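Local coordinates for protein endoglucanase CEL5A (Eubacterium cellulosolvens, PDB 4AFM) that probably binds xyloglucan through this non-catalytic carbohydrate-binding module of a family 5 glycoside hydrolase, at residues 28-31 with 36-39; 56-61 with 90-95. All coordinates share one frame; numbering follows the deposited sequence.

Interaction 1 of 2, residues 28-31 with 36-39; sequences YELQ and TMPF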
loop_
_atom_site.group_PDB
_atom_site.type_symbol
_atom_site.label_atom_id
_atom_site.label_comp_id
_atom_site.label_asym_id
_atom_site.label_seq_id
_atom_site.Cartn_x
_atom_site.Cartn_y
_atom_site.Cartn_z
ATOM N N TYR A 28 1.166 -6.788 -5.266
ATOM C CA TYR A 28 1.117 -5.443 -4.709
ATOM C C TYR A 28 0.116 -4.645 -5.520
ATOM O O TYR A 28 0.138 -4.789 -6.785
ATOM C CB TYR A 28 2.537 -4.803 -4.910
ATOM C CG TYR A 28 2.623 -3.373 -4.436
ATOM C CD1 TYR A 28 2.908 -3.058 -3.117
ATOM C CD2 TYR A 28 2.444 -2.309 -5.337
ATOM C CE1 TYR A 28 2.969 -1.725 -2.647
ATOM C CE2 TYR A 28 2.485 -1.001 -4.926
ATOM C CZ TYR A 28 2.743 -0.718 -3.608
ATOM O OH TYR A 28 2.848 0.606 -3.139
ATOM N N GLU A 29 -0.721 -3.884 -4.946
ATOM C CA GLU A 29 -1.684 -3.045 -5.672
ATOM C C GLU A 29 -1.854 -1.736 -5.055
ATOM O O GLU A 29 -1.950 -1.685 -3.758
ATOM C CB GLU A 29 -3.117 -3.785 -5.657
ATOM C CG GLU A 29 -3.075 -5.079 -6.420
ATOM C CD GLU A 29 -4.368 -5.695 -6.274
ATOM O OE1 GLU A 29 -4.785 -6.211 -5.147
ATOM O OE2 GLU A 29 -4.961 -5.980 -7.311
ATOM N N LEU A 30 -2.101 -0.718 -5.807
ATOM C CA LEU A 30 -2.484 0.616 -5.310
ATOM C C LEU A 30 -3.579 1.142 -6.112
ATOM O O LEU A 30 -3.705 0.870 -7.415
ATOM C CB LEU A 30 -1.468 1.674 -5.527
ATOM C CG LEU A 30 -0.251 1.466 -4.795
ATOM C CD1 LEU A 30 0.900 2.547 -5.162
ATOM C CD2 LEU A 30 -0.416 1.874 -3.279
ATOM N N GLN A 31 -4.524 1.876 -5.578
ATOM C CA GLN A 31 -5.540 2.528 -6.299
ATOM C C GLN A 31 -5.457 4.037 -5.980
ATOM O O GLN A 31 -6.002 4.478 -4.944
ATOM C CB GLN A 31 -6.837 1.972 -5.927
ATOM C CG GLN A 31 -6.803 0.520 -6.404
ATOM C CD GLN A 31 -8.133 -0.210 -6.373
ATOM O OE1 GLN A 31 -9.230 0.346 -6.562
ATOM N NE2 GLN A 31 -8.024 -1.511 -6.217
ATOM N N THR A 36 -3.839 7.295 -0.172
ATOM C CA THR A 36 -2.747 8.291 -0.209
ATOM C C THR A 36 -1.519 7.602 -0.794
ATOM O O THR A 36 -1.221 6.427 -0.556
ATOM C CB THR A 36 -2.518 8.834 1.211
ATOM O OG1 THR A 36 -1.616 9.952 1.049
ATOM C CG2 THR A 36 -1.923 7.849 2.146
HETATM N N MSE A 37 -0.773 8.316 -1.604
HETATM C CA MSE A 37 0.285 7.728 -2.423
HETATM C C MSE A 37 1.609 7.659 -1.679
HETATM O O MSE A 37 2.030 8.650 -1.068
HETATM C CB MSE A 37 0.427 8.632 -3.677
HETATM C CG MSE A 37 -0.657 8.417 -4.719
HETATM SE SE MSE A 37 -0.634 6.555 -5.457
HETATM C CE MSE A 37 1.123 6.736 -6.372
ATOM N N PRO A 38 2.348 6.573 -1.804
ATOM C CA PRO A 38 3.653 6.477 -1.199
ATOM C C PRO A 38 4.750 7.115 -1.992
ATOM O O PRO A 38 5.875 7.338 -1.481
ATOM C CB PRO A 38 3.849 4.964 -1.019
ATOM C CG PRO A 38 3.098 4.384 -2.183
ATOM C CD PRO A 38 1.847 5.235 -2.271
ATOM N N PHE A 39 4.535 7.421 -3.290
ATOM C CA PHE A 39 5.510 8.092 -4.107
ATOM C C PHE A 39 4.739 9.035 -5.023
ATOM O O PHE A 39 3.525 8.917 -5.208
ATOM C CB PHE A 39 6.458 7.151 -4.861
ATOM C CG PHE A 39 5.835 6.409 -5.991
ATOM C CD1 PHE A 39 5.043 5.277 -5.790
ATOM C CD2 PHE A 39 5.986 6.850 -7.305
ATOM C CE1 PHE A 39 4.465 4.581 -6.848
ATOM C CE2 PHE A 39 5.439 6.124 -8.338
ATOM C CZ PHE A 39 4.625 5.038 -8.125
#

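Interaction 2 of 2, residues 56-61 with 90-95; sequences IVLIFA and EQIAKA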
loop_
_atom_site.group_PDB
_atom_site.type_symbol
_atom_site.label_atom_id
_atom_site.label_comp_id
_atom_site.label_asym_id
_atom_site.label_seq_id
_atom_site.Cartn_x
_atom_site.Cartn_y
_atom_site.Cartn_z
ATOM N N ILE A 56 7.152 -11.627 -14.284
ATOM C CA ILE A 56 6.488 -10.541 -13.591
ATOM C C ILE A 56 6.033 -9.515 -14.573
ATOM O O ILE A 56 6.695 -9.196 -15.586
ATOM C CB ILE A 56 7.417 -9.953 -12.513
ATOM C CG1 ILE A 56 6.653 -9.029 -11.548
ATOM C CG2 ILE A 56 8.618 -9.248 -13.136
ATOM C CD1 ILE A 56 7.487 -8.638 -10.355
ATOM N N VAL A 57 4.889 -8.883 -14.317
ATOM C CA VAL A 57 4.427 -7.696 -15.067
ATOM C C VAL A 57 3.988 -6.611 -14.104
ATOM O O VAL A 57 3.578 -6.872 -12.977
ATOM C CB VAL A 57 3.318 -8.005 -16.108
ATOM C CG1 VAL A 57 3.833 -8.956 -17.168
ATOM C CG2 VAL A 57 2.101 -8.596 -15.415
ATOM N N LEU A 58 3.989 -5.393 -14.613
ATOM C CA LEU A 58 3.475 -4.214 -13.933
ATOM C C LEU A 58 2.291 -3.750 -14.734
ATOM O O LEU A 58 2.343 -3.659 -16.000
ATOM C CB LEU A 58 4.555 -3.128 -13.857
ATOM C CG LEU A 58 4.106 -1.800 -13.225
ATOM C CD1 LEU A 58 3.800 -1.991 -11.749
ATOM C CD2 LEU A 58 5.278 -0.794 -13.425
ATOM N N ILE A 59 1.186 -3.413 -14.112
ATOM C CA ILE A 59 -0.115 -2.966 -14.720
ATOM C C ILE A 59 -0.312 -1.520 -14.306
ATOM O O ILE A 59 -0.386 -1.296 -13.058
ATOM C CB ILE A 59 -1.351 -3.811 -14.222
ATOM C CG1 ILE A 59 -1.141 -5.319 -14.320
ATOM C CG2 ILE A 59 -2.610 -3.353 -14.927
ATOM C CD1 ILE A 59 -0.761 -5.834 -15.691
ATOM N N PHE A 60 -0.494 -0.570 -15.195
ATOM C CA PHE A 60 -1.134 0.728 -14.905
ATOM C C PHE A 60 -2.454 0.704 -15.593
ATOM O O PHE A 60 -2.467 0.415 -16.856
ATOM C CB PHE A 60 -0.286 1.892 -15.401
ATOM C CG PHE A 60 0.752 2.386 -14.425
ATOM C CD1 PHE A 60 1.609 1.498 -13.707
ATOM C CD2 PHE A 60 0.852 3.725 -14.215
ATOM C CE1 PHE A 60 2.559 2.055 -12.830
ATOM C CE2 PHE A 60 1.851 4.236 -13.334
ATOM C CZ PHE A 60 2.639 3.399 -12.617
ATOM N N ALA A 61 -3.577 0.959 -14.941
ATOM C CA ALA A 61 -4.885 0.852 -15.597
ATOM C C ALA A 61 -5.729 2.029 -15.292
ATOM O O ALA A 61 -5.688 2.632 -14.191
ATOM C CB ALA A 61 -5.593 -0.463 -15.269
ATOM N N GLU A 90 9.204 6.213 -18.279
ATOM C CA GLU A 90 8.962 6.506 -19.693
ATOM C C GLU A 90 8.396 5.183 -20.360
ATOM O O GLU A 90 7.522 5.335 -21.267
ATOM C CB GLU A 90 10.293 6.935 -20.267
ATOM C CG GLU A 90 10.922 8.274 -19.788
ATOM C CD GLU A 90 10.000 9.453 -19.301
ATOM O OE1 GLU A 90 9.384 10.113 -20.171
ATOM O OE2 GLU A 90 9.962 9.822 -18.052
ATOM N N GLN A 91 8.805 4.003 -19.984
ATOM C CA GLN A 91 8.190 2.808 -20.542
ATOM C C GLN A 91 6.716 2.709 -20.186
ATOM O O GLN A 91 5.824 2.382 -20.955
ATOM C CB GLN A 91 9.054 1.733 -19.982
ATOM C CG GLN A 91 8.487 0.432 -20.141
ATOM C CD GLN A 91 9.067 -0.609 -19.176
ATOM O OE1 GLN A 91 9.480 -0.431 -17.996
ATOM N NE2 GLN A 91 9.024 -1.805 -19.694
ATOM N N ILE A 92 6.398 3.020 -18.909
ATOM C CA ILE A 92 5.015 2.970 -18.442
ATOM C C ILE A 92 4.208 3.982 -19.232
ATOM O O ILE A 92 3.059 3.650 -19.624
ATOM C CB ILE A 92 4.977 3.265 -16.891
ATOM C CG1 ILE A 92 5.691 2.169 -16.110
ATOM C CG2 ILE A 92 3.593 3.461 -16.447
ATOM C CD1 ILE A 92 6.068 2.577 -14.644
ATOM N N ALA A 93 4.673 5.209 -19.396
ATOM C CA ALA A 93 3.907 6.224 -20.111
ATOM C C ALA A 93 3.636 5.792 -21.567
ATOM O O ALA A 93 2.529 6.072 -22.043
ATOM C CB ALA A 93 4.709 7.536 -20.070
ATOM N N LYS A 94 4.603 5.140 -22.177
ATOM C CA LYS A 94 4.365 4.710 -23.568
ATOM C C LYS A 94 3.225 3.691 -23.583
ATOM O O LYS A 94 2.317 3.749 -24.449
ATOM C CB LYS A 94 5.600 4.093 -24.108
ATOM C CG LYS A 94 5.354 3.556 -25.513
ATOM C CD LYS A 94 6.661 2.916 -26.015
ATOM C CE LYS A 94 6.484 2.431 -27.466
ATOM N NZ LYS A 94 7.843 2.047 -27.981
ATOM N N ALA A 95 3.203 2.767 -22.633
ATOM C CA ALA A 95 2.117 1.764 -22.566
ATOM C C ALA A 95 0.818 2.378 -22.155
ATOM O O ALA A 95 -0.265 1.984 -22.616
ATOM C CB ALA A 95 2.497 0.637 -21.647
#

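Interaction 1 of 2, residues 28-31 with 36-39
L30, on the short strand 28-30, sends its side chain at P38 in the loop that follows, and the two meet tip to tip. From CB outward the leucine is extended: CG stands anti to the carbonyl carbon (chi1 -65°), and CD1 continues the line away from CA (chi2 174°). CB and CG stay clear of residues 36-39, so the two methyls do the touching. CD1 rests 4.1 Å from P38 CD and equally near P38 CG, while CD2 lies 4.2 Å from P38 CD. The same CD1 approaches the ring of F39 obliquely, 4.4 Å from its CE1. One of two conformers of the selenomethionine M37 puts SE 4.3 Å from L30 CD1, a less certain contact. Leucine suits this place because its forked end offers two methyls to several apolar groups at once.

Y28 slides past P38 in the opposite direction, its OH reaching 3.9 Å from P38 CG; this is van der Waals contact with a methylene, and no hydrogen bond joins the two segments. Proline suits the loop as a compact ring that presents CG and CD to the strand. With an alanine here, CG and CD would be missing, which would probably open a gap beyond the L30 methyls and take an apolar neighbour from Y28 OH. P38 also packs on L7 of its own chain and on F8 of the second subunit, while the F39 ring meets F45 edge-to-face.

L30 and Y28 keep their strand paired by backbone hydrogen bonds to I107 and V109. The contact joins an outermost strand of one sheet to the loop leading to strand 45-52 of the other, packing at the margin of the β-sandwich fold common to many carbohydrate-binding modules.

Interaction 2 of 2, residues 56-61 with 90-95
One torsion of I92, chi1 at -65°, sets both its branches: CG1 stands anti to the carbonyl carbon and CG2 anti to the backbone N, and the two arms spread toward L58 and F60. From the other side, chi1 places the F60 ring beside the backbone N, and chi2 of 46° turns a face to I92.

I92 CG2 sits almost exactly over the middle of that face, 3.5 Å from the F60 ring centroid and 11° off the ring normal. This is a close CH-pi contact, in which the weakly polarised methyl hydrogens meet the pi cloud. The nearest single ring atom is F60 CD2, 3.5 Å from I92 CG2. The other arm of the fork leaves the centre of the face: I92 CD1 stands out beyond the rim at F60 CE1, 4.0 Å away, and packs still more closely on L58 CD2, at 3.7 Å. L58 CD2 also lies 4.0 Å from I92 CG1. Both strand side chains cross the isoleucine at about a right angle.

Each residue type fits its task. The flat phenylalanine gives a broad seat for a methyl, the β-branched isoleucine serves two partners from one helical position, and the leucine fills in alongside the ring. L58 and F60 are two apart on an extended strand and therefore point to the same side. F101 meets the F60 ring edge-to-face, while F45 and I75 pack against I92.

All three touching residues are buried, and no hydrogen bond crosses between the segments. Among residues 90-95, I92 alone meets strand 56-61, while Q91 and A95 also pack on I75. From the short helix 89-96, I92 reaches into the apolar interior between the two sheets of a β-sandwich, touching side chains of both, in the fold of this family 65 carbohydrate-binding module.

In the fold
Both contacts reach the same four-stranded antiparallel sheet, interaction 1 through its outermost strand 28-30 and interaction 2 through the inner strand 56-62, with strand 106-111 between them. Their centres lie 15 Å apart and their nearest atoms about 5 Å, without touching; F45 packs against both F39 and I92 and so links their surroundings. Interaction 2 is fully buried and draws its partner from a helix, meeting by a CH-pi contact over a ring face together with close aliphatic packing. Interaction 1 is only partly buried, sets strand against irregular loop, spreads longer van der Waals contacts over several residues, and borders the second subunit, E29 OE1 of each chain accepting a hydrogen bond from T36 N of the other.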